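Transcriptional regulator, LacI family (Corynebacterium glutamicum, PDB 3H5T) activates transcription of the inositol phosphate synthase gene in an inositol-dependent manner by binding a palindromic promoter motif, and regulates other genes probably involved in making cell wall components. Local coordinates at residues A278-V283 with L298-F303. Residues are numbered along the deposited sequence; the frame is centred on the assembly and turned at random.
Sequences ALAFGV and LSLTGF
From strand 299-302 Leu300 sets its two methyl groups against Ala280 and Val283, one turn apart on helix 277-289. Its CG lies between the backbone N and the carbonyl carbon (chi1 77°), and the isobutyl group forks toward the helix. Branch CD1 meets Ala280 CB at 3.5 Å. Branch CD2 turns to Val283, 3.6 Å from its CG1, and lies equally near the carbonyl oxygen Ala280 O. With CG1 anti to its backbone N (chi1 174°), Val283 turns this methyl to Leu300 CD2, and the two side chains run past one another in opposite senses. Thr301 contributes backbone: its carbonyl O lies 4.1 Å from Ala280 CB, while its CB points away from the helix. Gly302 has no side chain to place between strand and helix; its CA comes within 4.3 Å of Ala280 CB, and the CA atoms of Ala280 and Gly302 are 5.6 Å apart. These small residues, one on each side, are consistent with the close approach of 7.6 Å between the segment axes, which run nearly antiparallel at 155°. The contact is buried and wholly apolar in its side chains. It belongs to the beta-alpha-beta unit of strand 271-274, helix 277-289 and strand 299-302, whose two strands are parallel, as expected of the periplasmic-binding-protein-like fold of LacI regulators. Strand 299-302 is an edge strand of its sheet, bonded through the backbones of Ser299 and Thr301 to strand 271-274. Leu314 touches both Ala280 and Leu300, Cys274 of the adjacent strand also meets Ala280, and Val283 continues the apolar layer to Leu195 on strand 192-197 and Ala259 on helix 252-265.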
loop_
_atom_site.group_PDB
_atom_site.type_symbol
_atom_site.label_atom_id
_atom_site.label_comp_id
_atom_site.label_asym_id
_atom_site.label_seq_id
_atom_site.Cartn_x
_atom_site.Cartn_y
_atom_site.Cartn_z
ATOM N N ALA A 278 -6.780 7.473 3.366
ATOM C CA ALA A 278 -6.881 7.682 4.806
ATOM C C ALA A 278 -7.163 9.140 5.116
ATOM O O ALA A 278 -8.019 9.451 5.947
ATOM C CB ALA A 278 -5.597 7.248 5.495
ATOM N N LEU A 279 -6.435 10.029 4.444
ATOM C CA LEU A 279 -6.596 11.464 4.642
ATOM C C LEU A 279 -7.991 11.927 4.240
ATOM O O LEU A 279 -8.575 12.801 4.888
ATOM C CB LEU A 279 -5.546 12.238 3.841
ATOM C CG LEU A 279 -4.113 12.241 4.367
ATOM C CD1 LEU A 279 -3.222 12.905 3.341
ATOM C CD2 LEU A 279 -4.031 12.985 5.693
ATOM N N ALA A 280 -8.516 11.350 3.164
ATOM C CA ALA A 280 -9.852 11.707 2.707
ATOM C C ALA A 280 -10.867 11.337 3.789
ATOM O O ALA A 280 -11.812 12.073 4.024
ATOM C CB ALA A 280 -10.184 10.981 1.393
ATOM N N PHE A 281 -10.668 10.204 4.454
ATOM C CA PHE A 281 -11.595 9.793 5.503
ATOM C C PHE A 281 -11.506 10.676 6.736
ATOM O O PHE A 281 -12.475 10.798 7.486
ATOM C CB PHE A 281 -11.377 8.322 5.869
ATOM C CG PHE A 281 -12.028 7.379 4.908
ATOM C CD1 PHE A 281 -13.380 7.100 5.008
ATOM C CD2 PHE A 281 -11.313 6.854 3.838
ATOM C CE1 PHE A 281 -14.019 6.315 4.053
ATOM C CE2 PHE A 281 -11.939 6.069 2.877
ATOM C CZ PHE A 281 -13.296 5.801 2.982
ATOM N N GLY A 282 -10.345 11.289 6.941
ATOM C CA GLY A 282 -10.178 12.185 8.066
ATOM C C GLY A 282 -10.940 13.458 7.748
ATOM O O GLY A 282 -11.398 14.157 8.643
ATOM N N VAL A 283 -11.073 13.746 6.457
ATOM C CA VAL A 283 -11.789 14.922 5.982
ATOM C C VAL A 283 -13.294 14.684 6.078
ATOM O O VAL A 283 -14.066 15.624 6.290
ATOM C CB VAL A 283 -11.455 15.243 4.507
ATOM C CG1 VAL A 283 -12.332 16.371 4.016
ATOM C CG2 VAL A 283 -9.993 15.617 4.366
ATOM N N LEU A 298 -18.129 20.240 0.426
ATOM C CA LEU A 298 -16.735 20.158 0.002
ATOM C C LEU A 298 -16.494 18.974 -0.942
ATOM O O LEU A 298 -17.022 17.883 -0.732
ATOM C CB LEU A 298 -15.855 20.019 1.256
ATOM C CG LEU A 298 -14.355 20.333 1.269
ATOM C CD1 LEU A 298 -13.602 19.353 0.403
ATOM C CD2 LEU A 298 -14.132 21.768 0.806
ATOM N N SER A 299 -15.708 19.199 -1.990
ATOM C CA SER A 299 -15.376 18.130 -2.926
ATOM C C SER A 299 -14.002 17.590 -2.527
ATOM O O SER A 299 -13.059 18.364 -2.336
ATOM C CB SER A 299 -15.322 18.657 -4.361
ATOM O OG SER A 299 -16.611 19.010 -4.821
ATOM N N LEU A 300 -13.882 16.274 -2.390
ATOM C CA LEU A 300 -12.602 15.692 -2.008
ATOM C C LEU A 300 -12.231 14.479 -2.851
ATOM O O LEU A 300 -13.099 13.758 -3.336
ATOM C CB LEU A 300 -12.604 15.326 -0.518
ATOM C CG LEU A 300 -13.331 14.077 -0.033
ATOM C CD1 LEU A 300 -12.545 12.875 -0.457
ATOM C CD2 LEU A 300 -13.449 14.078 1.485
ATOM N N THR A 301 -10.933 14.268 -3.022
ATOM C CA THR A 301 -10.427 13.149 -3.801
ATOM C C THR A 301 -9.465 12.339 -2.940
ATOM O O THR A 301 -8.870 12.861 -2.000
ATOM C CB THR A 301 -9.683 13.641 -5.061
ATOM O OG1 THR A 301 -10.543 14.496 -5.825
ATOM C CG2 THR A 301 -9.290 12.471 -5.929
ATOM N N GLY A 302 -9.330 11.056 -3.256
ATOM C CA GLY A 302 -8.437 10.200 -2.505
ATOM C C GLY A 302 -7.452 9.505 -3.423
ATOM O O GLY A 302 -7.379 9.831 -4.605
ATOM N N PHE A 303 -6.688 8.560 -2.878
ATOM C CA PHE A 303 -5.711 7.802 -3.644
ATOM C C PHE A 303 -5.417 6.501 -2.893
ATOM O O PHE A 303 -5.027 6.534 -1.727
ATOM C CB PHE A 303 -4.412 8.605 -3.827
ATOM C CG PHE A 303 -3.462 8.013 -4.840
ATOM C CD1 PHE A 303 -3.193 8.681 -6.035
ATOM C CD2 PHE A 303 -2.842 6.783 -4.611
ATOM C CE1 PHE A 303 -2.322 8.136 -6.985
ATOM C CE2 PHE A 303 -1.967 6.226 -5.558
ATOM C CZ PHE A 303 -1.708 6.901 -6.743
#